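Local structure of cytochrome P450 268A2 Cyp268A2 (Mycobacterium marinum, 6BLD) at residues Arg303-Ala316 / Arg327-Trp341. The protein is a cytochrome P450, a haem-containing protein of the mainly helical P450 fold, modelled here with haem and (3E,5E)-6,10-dimethylundeca-3,5,9-trien-2-one. Sequence-based numbering, arbitrary orientation.
With HEM (protoporphyrin IX containing Fe), chain B; DXJ ((3E,5E)-6,10-dimethylundeca-3,5,9-trien-2-one), chain C.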
loop_
_atom_site.group_PDB
_atom_site.type_symbol
_atom_site.label_atom_id
_atom_site.label_comp_id
_atom_site.label_asym_id
_atom_site.label_seq_id
_atom_site.Cartn_x
_atom_site.Cartn_y
_atom_site.Cartn_z
ATOM N N ARG A 303 -1.361 -3.577 -10.979
ATOM C CA ARG A 303 -1.159 -2.382 -11.790
ATOM C C ARG A 303 -2.429 -1.544 -11.867
ATOM O O ARG A 303 -2.383 -0.310 -11.758
ATOM C CB ARG A 303 -0.702 -2.771 -13.203
ATOM C CG ARG A 303 -0.535 -1.586 -14.146
ATOM C CD ARG A 303 -0.506 -2.006 -15.623
ATOM N NE ARG A 303 -1.839 -2.020 -16.226
ATOM C CZ ARG A 303 -2.582 -0.941 -16.465
ATOM N NH1 ARG A 303 -2.128 0.274 -16.176
ATOM N NH2 ARG A 303 -3.784 -1.076 -17.011
ATOM N N TRP A 304 -3.569 -2.205 -12.071
ATOM C CA TRP A 304 -4.840 -1.500 -12.176
ATOM C C TRP A 304 -5.210 -0.824 -10.863
ATOM O O TRP A 304 -5.709 0.308 -10.862
ATOM C CB TRP A 304 -5.940 -2.470 -12.606
ATOM C CG TRP A 304 -7.222 -1.799 -12.996
ATOM C CD1 TRP A 304 -8.323 -1.615 -12.211
ATOM C CD2 TRP A 304 -7.537 -1.225 -14.271
ATOM N NE1 TRP A 304 -9.304 -0.962 -12.917
ATOM C CE2 TRP A 304 -8.848 -0.711 -14.184
ATOM C CE3 TRP A 304 -6.841 -1.095 -15.476
ATOM C CZ2 TRP A 304 -9.473 -0.078 -15.255
ATOM C CZ3 TRP A 304 -7.465 -0.466 -16.539
ATOM C CH2 TRP A 304 -8.768 0.034 -16.421
ATOM N N ALA A 305 -4.970 -1.492 -9.735
ATOM C CA ALA A 305 -5.339 -0.914 -8.447
ATOM C C ALA A 305 -4.368 0.184 -8.037
ATOM O O ALA A 305 -4.786 1.300 -7.699
ATOM C CB ALA A 305 -5.400 -2.007 -7.379
ATOM N N THR A 306 -3.064 -0.109 -8.082
ATOM C CA THR A 306 -2.019 0.742 -7.520
ATOM C C THR A 306 -2.482 1.279 -6.167
ATOM O O THR A 306 -2.699 2.489 -6.018
ATOM C CB THR A 306 -1.664 1.879 -8.484
ATOM O OG1 THR A 306 -1.474 1.344 -9.799
ATOM C CG2 THR A 306 -0.380 2.574 -8.053
ATOM N N PRO A 307 -2.667 0.410 -5.167
ATOM C CA PRO A 307 -3.229 0.880 -3.891
ATOM C C PRO A 307 -2.351 1.892 -3.185
ATOM O O PRO A 307 -2.872 2.752 -2.468
ATOM C CB PRO A 307 -3.377 -0.411 -3.074
ATOM C CG PRO A 307 -2.379 -1.332 -3.648
ATOM C CD PRO A 307 -2.315 -1.019 -5.118
ATOM N N VAL A 308 -1.036 1.814 -3.358
ATOM C CA VAL A 308 -0.124 2.833 -2.854
ATOM C C VAL A 308 0.112 3.825 -3.986
ATOM O O VAL A 308 0.755 3.499 -4.987
ATOM C CB VAL A 308 1.192 2.223 -2.359
ATOM C CG1 VAL A 308 2.068 3.297 -1.736
ATOM C CG2 VAL A 308 0.917 1.109 -1.364
ATOM N N MET A 309 -0.418 5.038 -3.832
ATOM C CA MET A 309 -0.300 6.055 -4.867
ATOM C C MET A 309 0.986 6.861 -4.754
ATOM O O MET A 309 1.566 7.242 -5.779
ATOM C CB MET A 309 -1.498 7.004 -4.817
ATOM C CG MET A 309 -2.827 6.349 -5.133
ATOM S SD MET A 309 -4.163 7.551 -5.219
ATOM C CE MET A 309 -4.100 8.259 -3.572
ATOM N N THR A 310 1.447 7.142 -3.536
ATOM C CA THR A 310 2.592 8.020 -3.349
ATOM C C THR A 310 3.539 7.468 -2.296
ATOM O O THR A 310 3.111 6.880 -1.297
ATOM C CB THR A 310 2.166 9.436 -2.932
ATOM O OG1 THR A 310 1.405 9.372 -1.718
ATOM C CG2 THR A 310 1.335 10.099 -4.021
ATOM N N PHE A 311 4.831 7.661 -2.544
ATOM C CA PHE A 311 5.881 7.531 -1.549
ATOM C C PHE A 311 6.957 8.537 -1.926
ATOM O O PHE A 311 7.173 8.814 -3.108
ATOM C CB PHE A 311 6.461 6.112 -1.483
ATOM C CG PHE A 311 5.840 5.247 -0.421
ATOM C CD1 PHE A 311 5.542 5.764 0.832
ATOM C CD2 PHE A 311 5.557 3.915 -0.675
ATOM C CE1 PHE A 311 4.969 4.962 1.811
ATOM C CE2 PHE A 311 4.986 3.111 0.298
ATOM C CZ PHE A 311 4.691 3.637 1.541
ATOM N N ARG A 312 7.616 9.098 -0.922
ATOM C CA ARG A 312 8.566 10.169 -1.170
ATOM C C ARG A 312 9.949 9.788 -0.662
ATOM O O ARG A 312 10.125 8.827 0.092
ATOM C CB ARG A 312 8.101 11.480 -0.523
ATOM C CG ARG A 312 8.458 11.597 0.940
ATOM C CD ARG A 312 8.698 13.039 1.347
ATOM N NE ARG A 312 8.422 13.229 2.766
ATOM C CZ ARG A 312 9.354 13.368 3.700
ATOM N NH1 ARG A 312 10.638 13.352 3.372
ATOM N NH2 ARG A 312 9.001 13.530 4.966
ATOM N N ARG A 313 10.938 10.562 -1.104
ATOM C CA ARG A 313 12.317 10.421 -0.668
ATOM C C ARG A 313 12.892 11.810 -0.432
ATOM O O ARG A 313 12.296 12.824 -0.808
ATOM C CB ARG A 313 13.168 9.656 -1.695
ATOM C CG ARG A 313 12.645 8.271 -2.060
ATOM C CD ARG A 313 12.982 7.254 -0.984
ATOM N NE ARG A 313 12.718 5.883 -1.412
ATOM C CZ ARG A 313 11.593 5.225 -1.152
ATOM N NH1 ARG A 313 10.619 5.815 -0.472
ATOM N NH2 ARG A 313 11.438 3.976 -1.577
ATOM N N THR A 314 14.063 11.850 0.201
ATOM C CA THR A 314 14.808 13.084 0.415
ATOM C C THR A 314 16.174 12.952 -0.245
ATOM O O THR A 314 16.891 11.975 -0.005
ATOM C CB THR A 314 14.969 13.394 1.908
ATOM O OG1 THR A 314 13.702 13.276 2.565
ATOM C CG2 THR A 314 15.502 14.805 2.104
ATOM N N ALA A 315 16.528 13.929 -1.075
ATOM C CA ALA A 315 17.794 13.876 -1.794
ATOM C C ALA A 315 18.955 14.124 -0.840
ATOM O O ALA A 315 18.954 15.098 -0.083
ATOM C CB ALA A 315 17.807 14.900 -2.927
ATOM N N ALA A 316 19.944 13.230 -0.871
ATOM C CA ALA A 316 21.147 13.411 -0.070
ATOM C C ALA A 316 22.188 14.266 -0.776
ATOM O O ALA A 316 23.083 14.804 -0.116
ATOM C CB ALA A 316 21.756 12.054 0.289
ATOM N N ARG A 327 18.025 19.355 -5.764
ATOM C CA ARG A 327 19.029 19.800 -4.811
ATOM C C ARG A 327 19.030 18.914 -3.570
ATOM O O ARG A 327 18.031 18.276 -3.229
ATOM C CB ARG A 327 18.786 21.256 -4.413
ATOM C CG ARG A 327 18.756 22.218 -5.586
ATOM C CD ARG A 327 20.126 22.351 -6.226
ATOM N NE ARG A 327 20.235 23.568 -7.023
ATOM C CZ ARG A 327 21.372 24.027 -7.535
ATOM N NH1 ARG A 327 22.506 23.370 -7.332
ATOM N NH2 ARG A 327 21.377 25.144 -8.249
ATOM N N ALA A 328 20.178 18.887 -2.895
ATOM C CA ALA A 328 20.312 18.113 -1.667
ATOM C C ALA A 328 19.340 18.622 -0.610
ATOM O O ALA A 328 19.229 19.830 -0.380
ATOM C CB ALA A 328 21.747 18.191 -1.148
ATOM N N GLY A 329 18.633 17.692 0.027
ATOM C CA GLY A 329 17.657 18.030 1.041
ATOM C C GLY A 329 16.249 18.259 0.534
ATOM O O GLY A 329 15.343 18.466 1.350
ATOM N N GLU A 330 16.033 18.227 -0.777
ATOM C CA GLU A 330 14.713 18.467 -1.341
ATOM C C GLU A 330 13.906 17.174 -1.389
ATOM O O GLU A 330 14.454 16.081 -1.555
ATOM C CB GLU A 330 14.827 19.074 -2.741
ATOM C CG GLU A 330 15.435 20.474 -2.746
ATOM C CD GLU A 330 15.302 21.177 -4.085
ATOM O OE1 GLU A 330 15.458 20.512 -5.131
ATOM O OE2 GLU A 330 15.051 22.402 -4.091
ATOM N N LYS A 331 12.592 17.311 -1.235
ATOM C CA LYS A 331 11.700 16.162 -1.248
ATOM C C LYS A 331 11.388 15.740 -2.679
ATOM O O LYS A 331 11.213 16.577 -3.568
ATOM C CB LYS A 331 10.404 16.482 -0.504
ATOM C CG LYS A 331 10.577 16.644 0.997
ATOM C CD LYS A 331 9.245 16.906 1.682
ATOM C CE LYS A 331 9.431 17.163 3.168
ATOM N NZ LYS A 331 8.126 17.313 3.870
ATOM N N VAL A 332 11.316 14.427 -2.893
ATOM C CA VAL A 332 11.084 13.838 -4.209
ATOM C C VAL A 332 9.967 12.815 -4.068
ATOM O O VAL A 332 10.135 11.807 -3.375
ATOM C CB VAL A 332 12.357 13.182 -4.772
ATOM C CG1 VAL A 332 12.067 12.512 -6.099
ATOM C CG2 VAL A 332 13.471 14.216 -4.922
ATOM N N VAL A 333 8.835 13.067 -4.721
ATOM C CA VAL A 333 7.628 12.266 -4.545
ATOM C C VAL A 333 7.399 11.420 -5.790
ATOM O O VAL A 333 7.400 11.938 -6.913
ATOM C CB VAL A 333 6.405 13.151 -4.255
ATOM C CG1 VAL A 333 5.146 12.299 -4.130
ATOM C CG2 VAL A 333 6.638 13.960 -2.989
ATOM N N MET A 334 7.187 10.123 -5.586
ATOM C CA MET A 334 6.920 9.176 -6.659
ATOM C C MET A 334 5.418 8.941 -6.757
ATOM O O MET A 334 4.774 8.584 -5.765
ATOM C CB MET A 334 7.645 7.857 -6.389
ATOM C CG MET A 334 9.155 7.976 -6.369
ATOM S SD MET A 334 9.951 6.367 -6.331
ATOM C CE MET A 334 10.455 6.221 -4.640
ATOM N N PHE A 335 4.859 9.155 -7.945
ATOM C CA PHE A 335 3.426 8.989 -8.178
ATOM C C PHE A 335 3.222 7.682 -8.938
ATOM O O PHE A 335 3.247 7.642 -10.170
ATOM C CB PHE A 335 2.857 10.191 -8.919
ATOM C CG PHE A 335 2.840 11.446 -8.094
ATOM C CD1 PHE A 335 1.786 11.707 -7.236
ATOM C CD2 PHE A 335 3.882 12.358 -8.167
ATOM C CE1 PHE A 335 1.765 12.860 -6.467
ATOM C CE2 PHE A 335 3.867 13.512 -7.403
ATOM C CZ PHE A 335 2.806 13.763 -6.550
ATOM N N TYR A 336 3.013 6.602 -8.181
ATOM C CA TYR A 336 2.950 5.268 -8.769
ATOM C C TYR A 336 1.784 5.120 -9.741
ATOM O O TYR A 336 1.893 4.385 -10.729
ATOM C CB TYR A 336 2.850 4.218 -7.666
ATOM C CG TYR A 336 3.995 4.246 -6.679
ATOM C CD1 TYR A 336 3.764 4.429 -5.321
ATOM C CD2 TYR A 336 5.306 4.082 -7.104
ATOM C CE1 TYR A 336 4.808 4.448 -4.416
ATOM C CE2 TYR A 336 6.356 4.099 -6.208
ATOM C CZ TYR A 336 6.102 4.281 -4.866
ATOM O OH TYR A 336 7.148 4.295 -3.973
ATOM N N ALA A 337 0.660 5.793 -9.475
ATOM C CA ALA A 337 -0.466 5.733 -10.401
ATOM C C ALA A 337 -0.121 6.374 -11.737
ATOM O O ALA A 337 -0.596 5.923 -12.785
ATOM C CB ALA A 337 -1.695 6.405 -9.791
ATOM N N SER A 338 0.698 7.429 -11.721
ATOM C CA SER A 338 1.160 8.017 -12.973
ATOM C C SER A 338 2.142 7.094 -13.680
ATOM O O SER A 338 2.076 6.928 -14.906
ATOM C CB SER A 338 1.798 9.380 -12.708
ATOM O OG SER A 338 2.355 9.915 -13.895
ATOM N N GLY A 339 3.055 6.479 -12.926
ATOM C CA GLY A 339 4.005 5.560 -13.527
ATOM C C GLY A 339 3.355 4.326 -14.117
ATOM O O GLY A 339 3.843 3.779 -15.112
ATOM N N ASN A 340 2.251 3.870 -13.525
ATOM C CA ASN A 340 1.551 2.702 -14.044
ATOM C C ASN A 340 0.623 3.034 -15.205
ATOM O O ASN A 340 0.099 2.112 -15.839
ATOM C CB ASN A 340 0.766 2.019 -12.922
ATOM C CG ASN A 340 1.655 1.186 -12.021
ATOM O OD1 ASN A 340 2.759 0.801 -12.409
ATOM N ND2 ASN A 340 1.183 0.905 -10.813
ATOM N N TRP A 341 0.406 4.318 -15.493
ATOM C CA TRP A 341 -0.313 4.748 -16.685
ATOM C C TRP A 341 0.620 5.388 -17.707
ATOM O O TRP A 341 0.158 6.061 -18.635
ATOM C CB TRP A 341 -1.439 5.715 -16.311
ATOM C CG TRP A 341 -2.790 5.063 -16.261
ATOM C CD1 TRP A 341 -3.826 5.254 -17.128
ATOM C CD2 TRP A 341 -3.245 4.107 -15.296
ATOM N NE1 TRP A 341 -4.900 4.480 -16.760
ATOM C CE2 TRP A 341 -4.569 3.766 -15.638
ATOM C CE3 TRP A 341 -2.664 3.510 -14.172
ATOM C CZ2 TRP A 341 -5.320 2.853 -14.899
ATOM C CZ3 TRP A 341 -3.411 2.604 -13.439
ATOM C CH2 TRP A 341 -4.724 2.285 -13.805
HETATM C CHA HEM B . 6.785 -1.893 1.174
HETATM C CHB HEM B . 4.590 -5.319 3.823
HETATM C CHC HEM B . 1.307 -5.942 0.299
HETATM C CHD HEM B . 3.019 -1.943 -1.876
HETATM C C1A HEM B . 6.489 -2.770 2.196
HETATM C C2A HEM B . 7.228 -2.931 3.433
HETATM C C3A HEM B . 6.626 -3.875 4.160
HETATM C C4A HEM B . 5.476 -4.348 3.416
HETATM C CMA HEM B . 7.075 -4.375 5.550
HETATM C CAA HEM B . 8.501 -2.153 3.830
HETATM C CBA HEM B . 9.704 -2.823 3.171
HETATM C CGA HEM B . 10.941 -1.988 3.380
HETATM O O1A HEM B . 12.065 -2.531 3.222
HETATM O O2A HEM B . 10.804 -0.781 3.713
HETATM C C1B HEM B . 3.552 -5.833 3.078
HETATM C C2B HEM B . 2.763 -6.995 3.419
HETATM C C3B HEM B . 1.857 -7.188 2.463
HETATM C C4B HEM B . 2.028 -6.141 1.462
HETATM C CMB HEM B . 2.938 -7.877 4.675
HETATM C CAB HEM B . 0.838 -8.351 2.507
HETATM C CBB HEM B . 0.004 -8.624 1.505
HETATM C C1C HEM B . 1.487 -4.913 -0.607
HETATM C C2C HEM B . 0.744 -4.710 -1.838
HETATM C C3C HEM B . 1.220 -3.596 -2.427
HETATM C C4C HEM B . 2.282 -3.074 -1.599
HETATM C CMC HEM B . -0.398 -5.640 -2.312
HETATM C CAC HEM B . 0.815 -2.914 -3.755
HETATM C CBC HEM B . 0.017 -3.477 -4.666
HETATM C C1D HEM B . 4.197 -1.581 -1.262
HETATM C C2D HEM B . 5.058 -0.480 -1.637
HETATM C C3D HEM B . 6.098 -0.460 -0.796
HETATM C C4D HEM B . 5.935 -1.555 0.143
HETATM C CMD HEM B . 4.799 0.496 -2.807
HETATM C CAD HEM B . 7.275 0.542 -0.822
HETATM C CBD HEM B . 8.255 0.134 -1.918
HETATM C CGD HEM B . 9.393 1.118 -2.015
HETATM O O1D HEM B . 10.257 0.945 -2.914
HETATM O O2D HEM B . 9.437 2.076 -1.202
HETATM N NA HEM B . 5.423 -3.652 2.222
HETATM N NB HEM B . 3.076 -5.337 1.878
HETATM N NC HEM B . 2.417 -3.896 -0.498
HETATM N ND HEM B . 4.764 -2.214 -0.175
HETATM FE FE HEM B . 4.055 -3.917 0.720
HETATM C C10 DXJ C . 1.109 5.031 8.606
HETATM C C13 DXJ C . -0.795 8.042 10.012
HETATM C C01 DXJ C . 3.356 0.152 1.933
HETATM C C02 DXJ C . 2.527 0.804 3.036
HETATM C C03 DXJ C . 3.093 1.105 4.187
HETATM C C04 DXJ C . 1.047 1.106 2.798
HETATM C C05 DXJ C . 2.286 1.759 5.307
HETATM C C06 DXJ C . 3.005 2.963 5.911
HETATM C C07 DXJ C . 2.393 3.425 7.233
HETATM C C08 DXJ C . 1.723 4.558 7.289
HETATM C C09 DXJ C . 2.567 2.574 8.488
HETATM C C11 DXJ C . 0.663 6.267 8.706
HETATM C C12 DXJ C . 0.046 6.768 10.010
HETATM O O14 DXJ C . 0.221 6.169 11.018
HETATM O O HOH W 1 0.297 8.183 -7.928
HETATM O O HOH W 2 6.388 15.111 3.651
#
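Arg313 and Met334 meet on the haem-facing side of an antiparallel strand pair, where Met334 CE sits over the centre of one guanidinium face, 3.8 Å from Arg313 CZ. The guanidinium's edge serves polar partners: NH2 donates to haem propionate O2D at 2.8 Å, and NH1 bonds to Arg312 O. Bent at chi2 (-78°), the Arg313 chain leaves the sheet and carries its guanidinium to the propionate. Beside it, the Phe311 ring takes Tyr336 OH at its edge, with OH 3.2 Å from Phe311 CB, while Phe311 CZ reaches ligand DXJ C01.

The other face carries Arg312 and Lys331. The extended lysine chain runs across the guanidinium, its CE over the centre of one face, 3.8 Å from Arg312 CZ. Their charged ends stay 4.0 Å apart (Arg312 NH2 to Lys331 NZ); a water accepts from Lys331 NZ and, weakly, Arg312 NE, which also donates to Leu87 O, and Asp58 salt-bridges the lysine.

Past the sheet, Asn340 ND2 donates in its amide plane to Thr306 OG1 (2.9 Å, 163°), while OD1 accepts from Val362 N. That hydroxyl donates to Arg303 O, linking the end of helix 290-305 to segment 327-341. Arg303 CZ lies 4.8 Å from the centroid of the Trp341 six-membered ring, 12° off its normal, a cation-pi contact; NE salt-bridges Glu300, the ExxR pair, NH2 bonds Pro349 O, and NH1 reaches Asn340 O weakly.

Chemically, with Met334 over one face, hydrogen bonds to propionate and Arg312 O hold Arg313's edge, and its positive charge would be expected to offset the carboxylate's, tying this sheet to the haem.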